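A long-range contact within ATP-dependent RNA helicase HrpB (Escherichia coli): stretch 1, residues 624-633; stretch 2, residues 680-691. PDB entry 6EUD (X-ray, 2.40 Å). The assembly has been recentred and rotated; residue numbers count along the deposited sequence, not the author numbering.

Stretch 1 624-633: LSVLNWTAEA
Stretch 2 680-691: GLKSLDIYQALR

Stretch 1 opens with a 3-10 segment, 624-626, closed by L627 N to L624 O at 2.9 Å. L627, N628, W629 and T630 then run extended (phi/psi -83/167, -91/95, -91/88, -67/160) before a helix starts at A631. Stretch 2 repeats the pattern: helical phi/psi at 680-683, extended L684 (-61/133) and D685 (-81/92), then a helix from I686. The chains advance in the same direction, with CA of N628 4.8 Å from CA of K682 and CA of A633 4.2 Å from CA of Y687. Each helix is capped by its preceding residue: T630 OG1 (chi1 p) accepts from A633 N at 3.0 Å, and D685 OD1 (chi1 t) from Q688 N at 3.2 Å.

No direct backbone hydrogen bond joins the two stretches; water bridges them. Water 4 accepts from N628 N and donates to L681 O, both at 2.9 Å, and also donates to L684 O at 2.7 Å, while water 1 donates to N628 O at 2.7 Å and accepts from I686 N at 3.0 Å.

I686 (m, m) is the apolar hub. I686 CG2 sits 3.7 Å from the centroid of the W629 six-membered ring, 10° off the normal, a CH-pi contact over the face; I686 CG2 also lies 3.8 Å from A633 CB, and I686 CD1 lies 3.8 Å from L627 CB. W629 (chi1 m, chi2 91°) is held by NE1 donating to L624 O at 3.0 Å, and its CZ3 reaches L690 CD1 at 3.8 Å. Where the backbones come close, A633 CB lies 4.1 Å from Y687 CB. Y687 (chi1 t, chi2 -92°) carries E632 OE1 over one ring face, with E632 CG 3.5 Å from CD2 of Y687.

The CA-to-CB bond of K682 points sideways, but the chain (m, m, t, t) brings NZ to the carbonyls of stretch 1: it donates to L627 O at 3.0 Å and, weakly, to S625 O at 3.4 Å.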

# COMPACT_ATOMS: atom_id res chain seq x y z
N LEU A 624 -29.50 8.39 -11.06
CA LEU A 624 -29.72 9.40 -12.09
C LEU A 624 -31.09 9.29 -12.78
O LEU A 624 -31.57 10.23 -13.40
CB LEU A 624 -28.63 9.30 -13.14
CG LEU A 624 -27.25 9.63 -12.62
CD1 LEU A 624 -26.26 9.40 -13.74
CD2 LEU A 624 -27.24 11.08 -12.16
N SER A 625 -31.71 8.12 -12.66
CA SER A 625 -33.02 7.88 -13.21
C SER A 625 -34.10 8.90 -12.83
O SER A 625 -35.12 8.99 -13.52
CB SER A 625 -33.47 6.48 -12.78
OG SER A 625 -34.86 6.38 -12.59
N VAL A 626 -33.92 9.66 -11.75
CA VAL A 626 -34.95 10.65 -11.37
C VAL A 626 -34.87 11.91 -12.22
O VAL A 626 -35.77 12.74 -12.18
CB VAL A 626 -34.88 11.07 -9.87
CG1 VAL A 626 -35.34 9.93 -8.95
CG2 VAL A 626 -33.49 11.59 -9.49
N LEU A 627 -33.79 12.06 -12.97
CA LEU A 627 -33.65 13.16 -13.90
C LEU A 627 -34.36 12.83 -15.20
O LEU A 627 -34.75 11.67 -15.43
CB LEU A 627 -32.17 13.46 -14.16
CG LEU A 627 -31.46 13.80 -12.85
CD1 LEU A 627 -29.99 13.97 -13.08
CD2 LEU A 627 -32.10 15.05 -12.24
N ASN A 628 -34.55 13.84 -16.05
CA ASN A 628 -35.20 13.62 -17.34
C ASN A 628 -34.22 13.30 -18.46
O ASN A 628 -33.65 14.19 -19.09
CB ASN A 628 -36.03 14.84 -17.75
CG ASN A 628 -36.82 14.59 -19.00
OD1 ASN A 628 -37.15 13.44 -19.31
ND2 ASN A 628 -37.14 15.65 -19.74
N TRP A 629 -34.03 12.01 -18.71
CA TRP A 629 -33.11 11.56 -19.73
C TRP A 629 -33.80 11.39 -21.07
O TRP A 629 -34.28 10.30 -21.40
CB TRP A 629 -32.45 10.25 -19.28
CG TRP A 629 -31.48 10.50 -18.20
CD1 TRP A 629 -31.72 10.48 -16.85
CD2 TRP A 629 -30.10 10.88 -18.36
NE1 TRP A 629 -30.57 10.81 -16.17
CE2 TRP A 629 -29.57 11.06 -17.07
CE3 TRP A 629 -29.28 11.09 -19.47
CZ2 TRP A 629 -28.22 11.42 -16.86
CZ3 TRP A 629 -27.94 11.45 -19.27
CH2 TRP A 629 -27.43 11.62 -17.97
N THR A 630 -33.85 12.47 -21.85
CA THR A 630 -34.40 12.40 -23.21
C THR A 630 -33.48 11.57 -24.10
O THR A 630 -32.30 11.39 -23.76
CB THR A 630 -34.54 13.80 -23.85
OG1 THR A 630 -33.26 14.44 -23.86
CG2 THR A 630 -35.51 14.65 -23.07
N ALA A 631 -34.02 11.07 -25.21
CA ALA A 631 -33.22 10.39 -26.23
C ALA A 631 -32.00 11.23 -26.60
O ALA A 631 -30.89 10.70 -26.76
CB ALA A 631 -34.05 10.10 -27.46
N GLU A 632 -32.20 12.55 -26.70
CA GLU A 632 -31.12 13.46 -27.05
C GLU A 632 -30.02 13.57 -25.97
O GLU A 632 -28.82 13.54 -26.29
CB GLU A 632 -31.68 14.85 -27.34
CG GLU A 632 -30.62 15.83 -27.79
CD GLU A 632 -31.16 17.23 -27.92
OE1 GLU A 632 -31.77 17.73 -26.95
OE2 GLU A 632 -31.00 17.82 -29.01
N ALA A 633 -30.43 13.71 -24.71
CA ALA A 633 -29.47 13.74 -23.60
C ALA A 633 -28.67 12.45 -23.53
O ALA A 633 -27.46 12.49 -23.38
CB ALA A 633 -30.18 13.98 -22.26
N GLY A 680 -39.56 19.58 -9.98
CA GLY A 680 -38.75 20.39 -10.87
C GLY A 680 -37.49 19.67 -11.28
O GLY A 680 -36.84 20.09 -12.23
N LEU A 681 -37.14 18.60 -10.58
CA LEU A 681 -35.99 17.78 -10.96
C LEU A 681 -36.10 17.25 -12.39
O LEU A 681 -35.10 17.14 -13.09
CB LEU A 681 -35.80 16.61 -9.99
CG LEU A 681 -35.05 16.89 -8.68
CD1 LEU A 681 -34.84 15.61 -7.88
CD2 LEU A 681 -33.73 17.59 -8.96
N LYS A 682 -37.32 16.91 -12.82
CA LYS A 682 -37.55 16.40 -14.18
C LYS A 682 -37.50 17.52 -15.22
O LYS A 682 -37.48 17.26 -16.40
CB LYS A 682 -38.90 15.67 -14.27
CG LYS A 682 -38.93 14.26 -13.70
CD LYS A 682 -38.17 13.28 -14.59
CE LYS A 682 -38.39 11.83 -14.17
NZ LYS A 682 -37.60 10.86 -14.98
N SER A 683 -37.48 18.77 -14.77
CA SER A 683 -37.47 19.93 -15.67
C SER A 683 -36.05 20.37 -16.08
O SER A 683 -35.88 21.14 -17.03
CB SER A 683 -38.20 21.10 -15.00
OG SER A 683 -39.46 20.68 -14.51
N LEU A 684 -35.05 19.91 -15.34
CA LEU A 684 -33.67 20.25 -15.64
C LEU A 684 -33.28 19.76 -17.02
O LEU A 684 -33.56 18.61 -17.37
CB LEU A 684 -32.73 19.66 -14.60
CG LEU A 684 -32.95 20.19 -13.19
CD1 LEU A 684 -32.23 19.31 -12.18
CD2 LEU A 684 -32.50 21.64 -13.09
N ASP A 685 -32.64 20.63 -17.80
CA ASP A 685 -32.21 20.32 -19.15
C ASP A 685 -30.92 19.55 -19.10
O ASP A 685 -29.82 20.13 -19.09
CB ASP A 685 -32.05 21.59 -19.99
CG ASP A 685 -31.96 21.31 -21.48
OD1 ASP A 685 -31.46 20.24 -21.87
OD2 ASP A 685 -32.38 22.17 -22.27
N ILE A 686 -31.06 18.23 -19.08
CA ILE A 686 -29.93 17.33 -18.86
C ILE A 686 -28.92 17.40 -19.99
O ILE A 686 -27.72 17.32 -19.75
CB ILE A 686 -30.43 15.87 -18.68
CG1 ILE A 686 -31.26 15.76 -17.39
CG2 ILE A 686 -29.27 14.87 -18.70
CD1 ILE A 686 -30.52 16.20 -16.15
N TYR A 687 -29.43 17.57 -21.22
CA TYR A 687 -28.59 17.71 -22.41
C TYR A 687 -27.71 18.93 -22.33
O TYR A 687 -26.53 18.87 -22.62
CB TYR A 687 -29.46 17.81 -23.67
CG TYR A 687 -28.70 18.21 -24.92
CD1 TYR A 687 -28.57 19.56 -25.30
CD2 TYR A 687 -28.12 17.25 -25.74
CE1 TYR A 687 -27.86 19.93 -26.46
CE2 TYR A 687 -27.43 17.60 -26.89
CZ TYR A 687 -27.31 18.94 -27.25
OH TYR A 687 -26.61 19.27 -28.40
N GLN A 688 -28.31 20.05 -21.95
CA GLN A 688 -27.56 21.29 -21.83
C GLN A 688 -26.52 21.19 -20.71
O GLN A 688 -25.40 21.69 -20.86
CB GLN A 688 -28.50 22.46 -21.57
CG GLN A 688 -27.98 23.74 -22.19
CD GLN A 688 -27.81 23.60 -23.70
OE1 GLN A 688 -28.77 23.32 -24.42
NE2 GLN A 688 -26.58 23.78 -24.17
N ALA A 689 -26.89 20.54 -19.62
CA ALA A 689 -25.98 20.41 -18.47
C ALA A 689 -24.77 19.57 -18.83
O ALA A 689 -23.64 19.97 -18.56
CB ALA A 689 -26.71 19.81 -17.28
N LEU A 690 -24.99 18.41 -19.45
CA LEU A 690 -23.89 17.60 -19.97
C LEU A 690 -23.03 18.36 -20.98
O LEU A 690 -21.80 18.33 -20.92
CB LEU A 690 -24.44 16.33 -20.62
CG LEU A 690 -24.92 15.27 -19.64
CD1 LEU A 690 -25.46 14.10 -20.40
CD2 LEU A 690 -23.78 14.84 -18.74
N ARG A 691 -23.68 19.07 -21.90
CA ARG A 691 -22.96 19.83 -22.92
C ARG A 691 -22.16 20.96 -22.26
O ARG A 691 -21.13 21.40 -22.79
CB ARG A 691 -23.94 20.38 -23.95
CG ARG A 691 -23.32 20.83 -25.23
CD ARG A 691 -24.38 21.15 -26.26
NE ARG A 691 -23.79 21.35 -27.58
CZ ARG A 691 -23.37 22.52 -28.03
NH1 ARG A 691 -23.50 23.60 -27.26
NH2 ARG A 691 -22.84 22.62 -29.24
O HOH W 1 -33.59 16.78 -19.93
O HOH W 2 -38.12 10.90 -17.89
O HOH W 3 -35.85 18.14 -19.10
O HOH W 4 -33.72 16.56 -15.60